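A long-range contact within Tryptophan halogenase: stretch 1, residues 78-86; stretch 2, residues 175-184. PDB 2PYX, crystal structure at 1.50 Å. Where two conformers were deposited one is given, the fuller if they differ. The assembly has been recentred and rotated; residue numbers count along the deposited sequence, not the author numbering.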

# COMPACT_ATOMS: atom_id res chain seq x y z
N ASN A 78 8.87 11.92 14.58
CA ASN A 78 10.11 12.60 14.19
C ASN A 78 11.25 11.60 13.98
O ASN A 78 11.99 11.68 12.99
N ASP A 79 11.38 10.65 14.90
CA ASP A 79 12.38 9.59 14.80
C ASP A 79 12.19 8.82 13.48
O ASP A 79 13.13 8.56 12.76
N PHE A 80 10.95 8.43 13.18
CA PHE A 80 10.65 7.72 11.94
C PHE A 80 11.09 8.51 10.70
O PHE A 80 11.78 8.00 9.81
N ILE A 81 10.64 9.75 10.62
CA ILE A 81 10.93 10.59 9.45
C ILE A 81 12.44 10.77 9.27
O ILE A 81 12.97 10.66 8.16
N ARG A 82 13.12 11.03 10.39
CA ARG A 82 14.54 11.30 10.35
C ARG A 82 15.31 10.05 9.97
O ARG A 82 16.22 10.13 9.15
N GLN A 83 14.95 8.91 10.53
CA GLN A 83 15.74 7.68 10.37
C GLN A 83 15.43 6.87 9.11
O GLN A 83 16.24 6.05 8.67
N CYS A 84 14.25 7.09 8.52
CA CYS A 84 13.81 6.27 7.40
C CYS A 84 13.77 7.01 6.07
O CYS A 84 13.16 6.52 5.10
N ASP A 85 14.40 8.19 6.03
CA ASP A 85 14.42 9.03 4.83
C ASP A 85 13.01 9.21 4.29
O ASP A 85 12.76 9.04 3.11
N ALA A 86 12.10 9.58 5.16
CA ALA A 86 10.69 9.64 4.78
C ALA A 86 10.23 11.03 4.35
O ALA A 86 10.79 12.05 4.75
N ALA A 175 14.43 -0.45 3.87
CA ALA A 175 15.51 -1.07 4.62
C ALA A 175 15.79 -0.28 5.91
O ALA A 175 16.02 -0.85 6.98
N LYS A 176 15.78 1.03 5.81
CA LYS A 176 15.98 1.86 6.99
C LYS A 176 14.83 1.71 7.99
O LYS A 176 15.04 1.69 9.20
N PHE A 177 13.62 1.53 7.47
CA PHE A 177 12.47 1.27 8.31
C PHE A 177 12.61 -0.07 9.05
O PHE A 177 12.40 -0.14 10.25
N SER A 178 12.98 -1.12 8.35
CA SER A 178 13.18 -2.42 8.96
C SER A 178 14.23 -2.34 10.07
O SER A 178 14.09 -2.97 11.11
N GLN A 179 15.29 -1.57 9.83
CA GLN A 179 16.33 -1.39 10.84
C GLN A 179 15.82 -0.67 12.08
O GLN A 179 16.08 -1.07 13.22
N LEU A 180 15.05 0.39 11.86
CA LEU A 180 14.44 1.10 12.99
C LEU A 180 13.54 0.16 13.81
O LEU A 180 13.58 0.14 15.02
N LEU A 181 12.73 -0.62 13.12
CA LEU A 181 11.82 -1.54 13.80
C LEU A 181 12.58 -2.64 14.56
O LEU A 181 12.19 -3.05 15.65
N THR A 182 13.67 -3.14 13.96
CA THR A 182 14.47 -4.15 14.63
C THR A 182 14.95 -3.63 15.98
O THR A 182 14.85 -4.31 16.99
N GLU A 183 15.45 -2.40 15.95
CA GLU A 183 15.94 -1.73 17.17
C GLU A 183 14.81 -1.54 18.18
O GLU A 183 14.92 -1.92 19.33
N HIS A 184 13.69 -0.99 17.73
CA HIS A 184 12.59 -0.76 18.63
C HIS A 184 12.04 -2.06 19.20
O HIS A 184 11.80 -2.18 20.41

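When a helix ends against the flank of another, small and large side chains can share the work of filling space, and these stretches of tryptophan halogenase offer a compact example. The two helices run at 138°, their axes no closer than 10.0 Å, and side chains fill the space between them. Leu-180, pointing toward the first stretch (chi1 t, chi2 p), is the principal bump. Leu-180 CD2 lies 3.8 Å from Phe-80 CA and 3.6 Å from Cys-84 SG, filling the hollow between these residues one helical turn apart, while Leu-180 CD1 comes within 3.3 Å of Gln-83 OE1.

The sulfur is a bump in turn: Cys-84, in rotamer m, places SG 3.6 Å from Phe-177 CA, between Phe-177 and Leu-180 on successive turns. Deeper in, Phe-80 and Phe-177, both t at chi1, meet edge to face, with Phe-80 CE1 3.7 Å from Phe-177 CD1 and planes at 77°. Where the backbone at Cys-84 departs from helical phi/psi, the backbones close in, and Lys-176 CB rests 3.4 Å from Gln-83 O.

No direct hydrogen bond crosses. At the exposed margin water takes over: water 3 donates to Gln-83 OE1 (3.2 Å) and Glu-183 OE1 (2.6 Å), bridging carbonyl and carboxylate oxygens that cannot donate to each other.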

# COMPACT_ATOMS: atom_id res chain seq x y z
CB ASN A 78 10.50 13.67 15.22
CG ASN A 78 9.41 14.71 15.41
OD1 ASN A 78 8.83 15.19 14.43
ND2 ASN A 78 9.14 15.07 16.67
CB ASP A 79 12.24 8.60 15.97
CG ASP A 79 12.70 9.17 17.30
OD1 ASP A 79 13.34 10.24 17.35
OD2 ASP A 79 12.44 8.51 18.32
CB PHE A 80 9.14 7.40 11.88
CG PHE A 80 8.68 6.89 10.54
CD1 PHE A 80 8.96 5.59 10.14
CD2 PHE A 80 7.99 7.72 9.66
CE1 PHE A 80 8.58 5.14 8.88
CE2 PHE A 80 7.61 7.27 8.42
CZ PHE A 80 7.89 5.98 8.02
CB ILE A 81 10.19 11.96 9.54
CG1 ILE A 81 8.69 11.74 9.37
CG2 ILE A 81 10.71 12.96 8.50
CD1 ILE A 81 7.84 12.98 9.62
CB ARG A 82 14.99 11.83 11.71
CG ARG A 82 14.45 13.28 12.03
CD ARG A 82 14.60 13.65 13.50
NE ARG A 82 14.04 14.97 13.85
CZ ARG A 82 13.75 15.36 15.09
NH1 ARG A 82 13.96 14.54 16.12
NH2 ARG A 82 13.26 16.57 15.34
CB GLN A 83 15.62 6.84 11.63
CG GLN A 83 16.26 7.54 12.83
CD GLN A 83 15.97 6.86 14.15
OE1 GLN A 83 15.89 5.63 14.23
NE2 GLN A 83 15.79 7.66 15.20
CB CYS A 84 12.43 5.67 7.72
SG CYS A 84 12.49 4.70 9.24
CB ASP A 85 15.35 8.41 3.77
CG ASP A 85 15.78 9.41 2.69
OD1 ASP A 85 15.55 10.62 2.86
OD2 ASP A 85 16.35 8.97 1.68
CB ALA A 86 9.83 9.18 5.93
CB ALA A 175 16.78 -1.17 3.80
CB LYS A 176 16.17 3.34 6.62
CG LYS A 176 17.51 3.60 5.92
CD LYS A 176 17.69 5.03 5.52
CE LYS A 176 19.05 5.23 4.85
NZ LYS A 176 19.49 6.65 4.99
CB PHE A 177 11.19 1.35 7.45
CG PHE A 177 9.88 1.26 8.21
CD1 PHE A 177 9.75 1.70 9.52
CD2 PHE A 177 8.74 0.81 7.53
CE1 PHE A 177 8.52 1.62 10.18
CE2 PHE A 177 7.51 0.75 8.19
CZ PHE A 177 7.42 1.15 9.50
CB SER A 178 13.62 -3.42 7.89
OG SER A 178 12.58 -3.64 6.98
CB GLN A 179 17.54 -0.67 10.28
CG GLN A 179 18.73 -0.61 11.25
CD GLN A 179 19.12 -1.98 11.84
OE1 GLN A 179 19.30 -2.96 11.11
NE2 GLN A 179 19.25 -2.04 13.16
CB LEU A 180 13.67 2.32 12.50
CG LEU A 180 12.79 3.11 13.47
CD1 LEU A 180 13.55 3.42 14.73
CD2 LEU A 180 12.31 4.41 12.87
CB LEU A 181 10.86 -2.19 12.79
CG LEU A 181 9.81 -1.23 12.22
CD1 LEU A 181 9.14 -1.90 11.03
CD2 LEU A 181 8.79 -0.80 13.29
CB THR A 182 15.71 -4.47 13.79
OG1 THR A 182 15.32 -5.08 12.53
CG2 THR A 182 16.66 -5.41 14.55
CB GLU A 183 16.59 -0.38 16.83
CG GLU A 183 17.82 -0.51 15.97
CD GLU A 183 18.23 0.73 15.17
OE1 GLU A 183 17.50 1.77 15.15
OE2 GLU A 183 19.29 0.63 14.49
CB HIS A 184 11.52 -0.01 17.91
CG HIS A 184 10.34 0.31 18.75
ND1 HIS A 184 10.30 1.41 19.59
CD2 HIS A 184 9.15 -0.31 18.89
CE1 HIS A 184 9.12 1.45 20.20
NE2 HIS A 184 8.41 0.41 19.79
O HOH W 1 17.13 3.10 10.27
O HOH W 2 17.31 3.55 12.87
O HOH W 3 16.38 3.55 16.65